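Local structure of sugar ABC transporter substrate-binding protein, BlMnBP1 (Bifidobacterium animalis subsp. lactis ATCC 27673, 6I5R) at residues S81-A84 and D85-T89; K108-F111 and S112-V116; I128-A131 and D132-A135; P383-E386 and G387-D390. The protein binds mannobiose as the solute-binding component of an ABC transporter that probably delivers manno-oligosaccharides for uptake into the cell. All blocks are in the same frame, centred on the assembly; numbering follows the deposited sequence.

Interaction 1 of 4, residues S81-A84 and D85-T89; sequences SNYA and DSALT. With ZN (zinc ion), chain P.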
# COMPACT_ATOMS: atom_id res chain seq x y z
N SER A 81 -5.76 -4.46 -14.91
CA SER A 81 -6.52 -4.71 -13.70
C SER A 81 -5.75 -5.64 -12.77
O SER A 81 -5.76 -5.45 -11.55
CB SER A 81 -7.88 -5.31 -14.01
OG SER A 81 -7.70 -6.54 -14.68
N ASN A 82 -5.09 -6.64 -13.33
CA ASN A 82 -4.28 -7.56 -12.54
C ASN A 82 -2.85 -7.04 -12.46
O ASN A 82 -1.90 -7.65 -12.92
CB ASN A 82 -4.33 -8.96 -13.15
CG ASN A 82 -3.74 -10.01 -12.25
OD1 ASN A 82 -3.41 -9.74 -11.09
ND2 ASN A 82 -3.57 -11.23 -12.78
N TYR A 83 -2.70 -5.86 -11.86
CA TYR A 83 -1.47 -5.10 -12.09
C TYR A 83 -0.23 -5.82 -11.55
O TYR A 83 0.76 -5.99 -12.27
CB TYR A 83 -1.55 -3.70 -11.47
CG TYR A 83 -0.20 -3.02 -11.73
CD1 TYR A 83 0.13 -2.59 -13.01
CD2 TYR A 83 0.77 -2.93 -10.73
CE1 TYR A 83 1.37 -2.03 -13.26
CE2 TYR A 83 2.02 -2.38 -10.98
CZ TYR A 83 2.30 -1.92 -12.27
OH TYR A 83 3.53 -1.36 -12.56
N ALA A 84 -0.25 -6.21 -10.27
CA ALA A 84 0.93 -6.81 -9.68
C ALA A 84 1.47 -7.93 -10.54
O ALA A 84 2.68 -8.02 -10.80
CB ALA A 84 0.62 -7.32 -8.28
N ASP A 85 0.58 -8.80 -11.02
CA ASP A 85 1.00 -9.97 -11.77
C ASP A 85 1.53 -9.58 -13.15
O ASP A 85 2.58 -10.07 -13.58
CB ASP A 85 -0.18 -10.93 -11.89
CG ASP A 85 -0.59 -11.57 -10.54
OD1 ASP A 85 0.26 -11.73 -9.63
OD2 ASP A 85 -1.79 -11.96 -10.39
N SER A 86 0.85 -8.67 -13.84
CA SER A 86 1.28 -8.30 -15.18
C SER A 86 2.57 -7.48 -15.17
O SER A 86 3.43 -7.68 -16.04
CB SER A 86 0.16 -7.56 -15.91
OG SER A 86 -0.19 -6.39 -15.24
N ALA A 87 2.75 -6.59 -14.19
CA ALA A 87 4.03 -5.90 -14.06
C ALA A 87 5.18 -6.86 -13.79
O ALA A 87 6.29 -6.68 -14.32
CB ALA A 87 3.95 -4.86 -12.93
N LEU A 88 4.97 -7.89 -12.96
CA LEU A 88 6.08 -8.78 -12.70
C LEU A 88 6.42 -9.59 -13.94
O LEU A 88 7.59 -9.79 -14.28
CB LEU A 88 5.78 -9.69 -11.53
CG LEU A 88 7.02 -10.29 -10.91
CD1 LEU A 88 7.91 -9.28 -10.24
CD2 LEU A 88 6.56 -11.33 -9.92
N THR A 89 5.40 -10.03 -14.66
CA THR A 89 5.63 -10.71 -15.93
C THR A 89 6.45 -9.85 -16.89
O THR A 89 7.44 -10.32 -17.46
CB THR A 89 4.29 -11.09 -16.54
OG1 THR A 89 3.64 -12.04 -15.69
CG2 THR A 89 4.49 -11.68 -17.94
ZN ZN P . -3.00 -12.04 -8.71
O HOH W 1 -1.42 -12.26 -7.78
O HOH W 2 -2.00 -13.68 -9.51

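Interaction 2 of 4, residues K108-F111 and S112-V116; sequences KSEF and SNYFV. With ZN (zinc ion), chain J.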
# COMPACT_ATOMS: atom_id res chain seq x y z
N LYS A 108 14.58 -6.42 -2.96
CA LYS A 108 15.45 -5.25 -3.00
C LYS A 108 16.79 -5.59 -3.62
O LYS A 108 17.32 -4.84 -4.43
CB LYS A 108 15.70 -4.70 -1.60
CG LYS A 108 14.54 -4.01 -0.96
CD LYS A 108 14.88 -3.80 0.49
CE LYS A 108 14.00 -2.77 1.13
NZ LYS A 108 14.55 -2.61 2.51
N SER A 109 17.36 -6.71 -3.21
CA SER A 109 18.65 -7.09 -3.74
C SER A 109 18.63 -7.29 -5.26
O SER A 109 19.71 -7.38 -5.86
CB SER A 109 19.11 -8.38 -3.06
OG SER A 109 18.21 -9.42 -3.42
N GLU A 110 17.45 -7.37 -5.88
CA GLU A 110 17.35 -7.51 -7.32
C GLU A 110 17.01 -6.20 -8.02
O GLU A 110 16.92 -6.18 -9.25
CB GLU A 110 16.32 -8.57 -7.70
CG GLU A 110 16.80 -10.00 -7.54
CD GLU A 110 15.76 -10.99 -7.97
OE1 GLU A 110 15.70 -12.08 -7.37
OE2 GLU A 110 15.00 -10.68 -8.92
N PHE A 111 16.85 -5.10 -7.27
CA PHE A 111 16.51 -3.83 -7.91
C PHE A 111 17.50 -3.49 -9.01
O PHE A 111 17.11 -3.06 -10.10
CB PHE A 111 16.49 -2.71 -6.88
CG PHE A 111 15.26 -2.68 -5.99
CD1 PHE A 111 14.06 -3.29 -6.37
CD2 PHE A 111 15.31 -2.03 -4.76
CE1 PHE A 111 12.95 -3.25 -5.53
CE2 PHE A 111 14.20 -1.99 -3.92
CZ PHE A 111 13.02 -2.58 -4.31
N SER A 112 18.79 -3.60 -8.72
CA SER A 112 19.78 -3.18 -9.70
C SER A 112 19.75 -4.04 -10.95
O SER A 112 20.33 -3.64 -11.96
CB SER A 112 21.18 -3.22 -9.09
OG SER A 112 21.54 -4.54 -8.78
N ASN A 113 19.11 -5.21 -10.91
CA ASN A 113 18.98 -6.02 -12.12
C ASN A 113 17.89 -5.52 -13.05
O ASN A 113 17.77 -6.02 -14.17
CB ASN A 113 18.69 -7.48 -11.79
CG ASN A 113 19.85 -8.14 -11.12
OD1 ASN A 113 21.00 -7.77 -11.36
ND2 ASN A 113 19.59 -9.13 -10.30
N TYR A 114 17.12 -4.54 -12.62
CA TYR A 114 15.94 -4.10 -13.35
C TYR A 114 15.81 -2.59 -13.47
O TYR A 114 15.27 -2.13 -14.48
CB TYR A 114 14.67 -4.64 -12.66
CG TYR A 114 14.50 -6.15 -12.66
CD1 TYR A 114 14.35 -6.84 -13.85
CD2 TYR A 114 14.43 -6.87 -11.46
CE1 TYR A 114 14.16 -8.21 -13.86
CE2 TYR A 114 14.27 -8.26 -11.47
CZ TYR A 114 14.12 -8.91 -12.69
OH TYR A 114 13.93 -10.29 -12.72
N PHE A 115 16.25 -1.81 -12.48
CA PHE A 115 15.81 -0.44 -12.33
C PHE A 115 17.00 0.49 -12.32
O PHE A 115 18.09 0.15 -11.84
CB PHE A 115 15.00 -0.22 -11.02
CG PHE A 115 13.71 -1.01 -10.97
CD1 PHE A 115 12.71 -0.81 -11.92
CD2 PHE A 115 13.50 -1.95 -10.00
CE1 PHE A 115 11.56 -1.56 -11.89
CE2 PHE A 115 12.35 -2.69 -9.96
CZ PHE A 115 11.39 -2.51 -10.92
N VAL A 116 16.77 1.68 -12.87
CA VAL A 116 17.78 2.74 -12.86
C VAL A 116 17.89 3.32 -11.46
O VAL A 116 16.86 3.71 -10.88
CB VAL A 116 17.40 3.84 -13.85
CG1 VAL A 116 18.44 4.97 -13.82
CG2 VAL A 116 17.24 3.27 -15.25
ZN ZN J . 17.58 -10.64 -1.53
O HOH W 3 19.60 -3.98 -5.86
O HOH W 4 17.24 -10.29 -10.64
O HOH W 5 18.82 -12.35 -1.26

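Interaction 3 of 4, residues I128-A131 and D132-A135; sequences IKLA and DEKA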
# COMPACT_ATOMS: atom_id res chain seq x y z
N ILE A 128 13.33 13.80 -1.36
CA ILE A 128 12.09 13.05 -1.24
C ILE A 128 12.00 12.39 0.13
O ILE A 128 13.01 12.10 0.78
CB ILE A 128 11.94 11.96 -2.33
CG1 ILE A 128 13.02 10.90 -2.18
CG2 ILE A 128 11.98 12.58 -3.74
CD1 ILE A 128 12.84 9.76 -3.18
N LYS A 129 10.76 12.11 0.52
CA LYS A 129 10.44 11.24 1.63
C LYS A 129 10.56 9.77 1.22
O LYS A 129 10.47 9.40 0.05
CB LYS A 129 9.01 11.51 2.12
CG LYS A 129 8.78 12.94 2.51
CD LYS A 129 7.33 13.23 2.90
CE LYS A 129 7.10 14.73 2.87
NZ LYS A 129 5.69 15.14 3.11
N LEU A 130 10.81 8.92 2.21
CA LEU A 130 10.80 7.48 2.03
C LEU A 130 11.86 7.03 1.04
O LEU A 130 11.67 6.09 0.28
CB LEU A 130 9.42 7.00 1.59
CG LEU A 130 8.33 7.44 2.56
CD1 LEU A 130 6.94 7.17 1.96
CD2 LEU A 130 8.45 6.70 3.89
N ALA A 131 13.01 7.72 1.05
CA ALA A 131 14.05 7.44 0.08
C ALA A 131 14.67 6.07 0.25
O ALA A 131 15.19 5.53 -0.72
CB ALA A 131 15.16 8.51 0.15
N ASP A 132 14.60 5.49 1.44
CA ASP A 132 15.22 4.20 1.70
C ASP A 132 14.23 3.05 1.61
O ASP A 132 14.59 1.91 1.92
CB ASP A 132 15.89 4.21 3.09
CG ASP A 132 14.90 4.34 4.21
OD1 ASP A 132 13.68 4.37 3.94
OD2 ASP A 132 15.31 4.43 5.40
N GLU A 133 12.99 3.33 1.21
CA GLU A 133 11.98 2.28 1.12
C GLU A 133 12.28 1.35 -0.05
O GLU A 133 12.26 0.12 0.10
CB GLU A 133 10.59 2.92 1.00
CG GLU A 133 9.43 1.97 0.98
CD GLU A 133 8.11 2.72 0.80
OE1 GLU A 133 7.87 3.19 -0.32
OE2 GLU A 133 7.32 2.84 1.76
N LYS A 134 12.57 1.91 -1.22
CA LYS A 134 12.96 1.12 -2.39
C LYS A 134 14.41 1.43 -2.72
O LYS A 134 14.71 2.11 -3.69
CB LYS A 134 12.05 1.41 -3.57
CG LYS A 134 10.58 1.32 -3.24
CD LYS A 134 10.12 -0.12 -3.09
CE LYS A 134 8.61 -0.22 -3.01
NZ LYS A 134 8.18 -1.60 -2.79
N ALA A 135 15.31 0.94 -1.87
CA ALA A 135 16.73 1.21 -2.00
C ALA A 135 17.52 -0.05 -1.69
O ALA A 135 17.01 -1.00 -1.06
CB ALA A 135 17.15 2.38 -1.09
O HOH W 6 12.05 4.70 -1.96

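Interaction 4 of 4, residues P383-E386 and G387-D390; sequences PAKE and GQED. With ZN (zinc ion), chain J.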
# COMPACT_ATOMS: atom_id res chain seq x y z
N PRO A 383 14.89 1.55 8.60
CA PRO A 383 15.69 0.60 7.83
C PRO A 383 16.27 -0.45 8.76
O PRO A 383 16.37 -0.26 9.97
CB PRO A 383 16.78 1.46 7.20
CG PRO A 383 16.92 2.62 8.14
CD PRO A 383 15.56 2.86 8.75
N ALA A 384 16.61 -1.59 8.18
CA ALA A 384 17.30 -2.62 8.94
C ALA A 384 18.67 -2.09 9.35
O ALA A 384 19.14 -1.07 8.85
CB ALA A 384 17.44 -3.89 8.11
N LYS A 385 19.31 -2.80 10.29
CA LYS A 385 20.69 -2.49 10.60
C LYS A 385 21.56 -2.69 9.36
O LYS A 385 21.19 -3.37 8.39
CB LYS A 385 21.19 -3.35 11.74
CG LYS A 385 20.28 -3.25 12.93
CD LYS A 385 20.59 -4.31 13.92
CE LYS A 385 19.55 -4.32 15.06
NZ LYS A 385 19.11 -2.97 15.62
N GLU A 386 22.74 -2.07 9.39
CA GLU A 386 23.64 -2.12 8.25
C GLU A 386 23.98 -3.57 7.93
O GLU A 386 24.38 -4.35 8.80
CB GLU A 386 24.90 -1.32 8.52
CG GLU A 386 25.81 -1.22 7.30
CD GLU A 386 25.07 -0.77 6.07
OE1 GLU A 386 24.53 0.34 6.10
OE2 GLU A 386 24.98 -1.56 5.13
N GLY A 387 23.80 -3.94 6.67
CA GLY A 387 24.05 -5.29 6.25
C GLY A 387 22.85 -6.20 6.25
O GLY A 387 22.96 -7.33 5.78
N GLN A 388 21.72 -5.74 6.80
CA GLN A 388 20.50 -6.54 6.90
C GLN A 388 19.41 -6.04 5.96
O GLN A 388 18.26 -6.46 6.09
CB GLN A 388 19.98 -6.55 8.34
CG GLN A 388 20.70 -7.51 9.28
CD GLN A 388 19.94 -7.76 10.60
OE1 GLN A 388 19.83 -8.90 11.09
NE2 GLN A 388 19.43 -6.68 11.20
N GLU A 389 19.76 -5.20 4.99
CA GLU A 389 18.73 -4.57 4.17
C GLU A 389 17.88 -5.61 3.45
O GLU A 389 16.69 -5.40 3.23
CB GLU A 389 19.40 -3.64 3.17
CG GLU A 389 18.52 -2.54 2.59
CD GLU A 389 19.33 -1.52 1.76
OE1 GLU A 389 20.49 -1.80 1.45
OE2 GLU A 389 18.80 -0.44 1.43
N ASP A 390 18.49 -6.75 3.13
CA ASP A 390 17.90 -7.80 2.32
C ASP A 390 17.27 -8.90 3.15
O ASP A 390 16.70 -9.85 2.59
CB ASP A 390 18.99 -8.39 1.41
CG ASP A 390 18.43 -9.24 0.30
OD1 ASP A 390 17.28 -8.98 -0.11
OD2 ASP A 390 19.11 -10.17 -0.16
ZN ZN J . 17.58 -10.64 -1.53
O HOH W 7 23.56 -1.87 2.21
O HOH W 5 18.82 -12.35 -1.26

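Interaction 1 of 4, residues S81-A84 and D85-T89
The ring of Tyr83 lies under the methyl group of Ala87, one turn further along helix 83-93, in the periplasmic-binding-protein fold whose cleft holds the sugar. Ala87 CB stands over one ring face, 3.9 Å from the centroid of the Tyr83 ring, a CH-pi contact that comes closest at Tyr83 CZ. With CG anti to the backbone N (chi1 178°), Tyr83 runs its ring beneath the following turn, and its hydroxyl is hydrogen-bonded to the carbonyl of Met102. Tyr321, a residue of the glycan pocket, meets this ring edge-to-face, and Ser81 lines the pocket itself.

The helix opens at Asn82, whose carbonyl O receives Ser86 N at 3.1 Å; Tyr83 O receives Ala87 N in the same way at 2.8 Å, with the N-H nearly straight at 175°. Ser86 OG sits 3.1 Å from both Asn82 O and Tyr83 O. Further along, Thr89 N and Thr89 OG1 reach Asp85 O from opposite faces of its carbonyl plane.

Asp85 carries a zinc ion on its carboxylate. Two waters also sit on the metal, and Asp85 binds it through one of its oxygens, OD2, at 2.1 Å.

Interaction 2 of 4, residues K108-F111 and S112-V116
Glu110 and Tyr114 lie side by side and point the same way, their carboxylate and ring planes 44° apart. Followed outward, Glu110 leaves the backbone at CB with CG anti to its own carbonyl carbon (chi1 -78°). It crosses the Asn113 side chain at a slant, Glu110 CG lying 4.0 Å from Asn113 ND2. Beyond CG the chain stays extended and brings the carboxylate beside the tyrosine, where Glu110 OE2 comes to 3.6 Å from Tyr114 CE2. A water links the carboxylate to the Asn113 amide: it accepts from Asn113 ND2 at 2.6 Å and gives a weak bond to Glu110 OE2.

The backbone beneath is tightly wound. Glu110 O accepts from Asn113 N, while Phe111 O is gripped by two donors, Tyr114 N and Phe115 N, the bond from Phe115 N to Phe111 O measuring 2.8 Å. A second water bridges Lys108 O and Ser112 N.

On the buried side the rings of Phe111 and Phe115 meet obliquely, with Phe111 CD1 3.9 Å from Phe115 CD2. Lys108 CA rests over the centre of one face of Phe111, and Tyr141 and Leu91 pack against Phe115. At the start of the turns, Ser109 OG binds a zinc ion at 2.3 Å. Asp107, Asp390 and Asn394 complete the protein part of this site, a mixed serine, carboxylate and amide metal site that joins the loop after strand 100-102 to the start of helix 391-399.

Interaction 3 of 4, residues I128-A131 and D132-A135
Leu130 O has two partners close by, the backbone of Glu133 and a water. Glu133 N donates to Leu130 O at 3.2 Å, with an N-H...O angle of 164°. The water lies 2.7 Å from Leu130 O, probably donating to it, and accepts from Lys134 N at 2.9 Å, which would bridge the turn to the residue that follows it. The bond from Glu133 back to Leu130 closes a beta turn through Ala131 and Asp132.

Side chains add little across this turn. Glu133 CB passes 3.4 Å from Leu130 O, and the CB atoms of Leu130 and Glu133 come within 4.3 Å of each other. The methyl carbon of Ala135, CB, lies 3.7 Å from Ala131 O, an oxygen that also accepts a hydrogen bond from Thr140 OG1.

Glu133 leaves the turn with CG anti to its backbone N (chi1 -177°) and runs on extended to CD, reaching strand 314-325; there OE2 accepts from the backbone N of Gly319, tying the turn to that strand. The ammonium of Lys129 is held by the carbonyls of Pro358 and Asp363.

The turn lies in the link between helix 121-124 and strand 135-136. Ala131, Asp132 and Ala135 lean on Thr121 of that helix, Ile128 packs against Ile143 of strand 139-155, and the backbone of Lys134 is hydrogen-bonded to Tyr141 and Gly142 of the same strand.

Interaction 4 of 4, residues P383-E386 and G387-D390
Lys385 and Gln388 lie side by side, pointing the same way, at the ends of a type II beta turn closed by the bond from Gln388 N to Lys385 O at 2.9 Å. Gly387 takes the third position with a positive phi of 94°; a CB there would be jammed against the carbonyl O of Glu386, so this backbone calls for glycine. A weaker polar contact sits beside the Glu386-Gly387 peptide. Glu386 curls back at chi2 (50°), and its OE2 accepts a weak bond from Gly387 N at 3.1 Å. A water then donates both to Glu386 OE2 and to Glu389 OE1, spanning two carboxylates whose oxygens stay 5.8 Å apart, Glu386 OE2 to Glu389 OE1.

The van der Waals contacts are modest. Ala384 CB packs against the backbone of Gln388, 3.4 Å from Gln388 O, and touches Gln388 CB at 3.7 Å. The aliphatic part of Lys385 runs alongside the Gln388 amide, with Lys385 CD 3.8 Å from Gln388 NE2, while its ammonium is hydrogen-bonded to Gln220.

Asp390 chelates a zinc ion through both oxygens, OD1 at 2.2 Å and OD2 at 2.1 Å, beside a water and the ligands Asp107, Ser109 and Asn394. The metal probably offsets the negative charge of Asp390 and Asp107, and the bridging water probably eases the repulsion between Glu386 and Glu389.

From the N terminus, the four contacts follow one another in series, none nesting in or crossing another, and each closes a short local turn. Interaction 1 starts helix 83-93 beside the sugar cleft and touches none of the others, its centre about 17 Å from that of interaction 2. The remaining three cluster on one side of the chain's centre. Lys108 and Phe111 of interaction 2 pack on the backbone of 133-135 in interaction 3, which in turn meets Pro383 and Glu389 of interaction 4. A shared zinc ion and its water join interactions 2 and 4, tying the loop between strands 100-102 and 119-120 to the loop before helix 391-399.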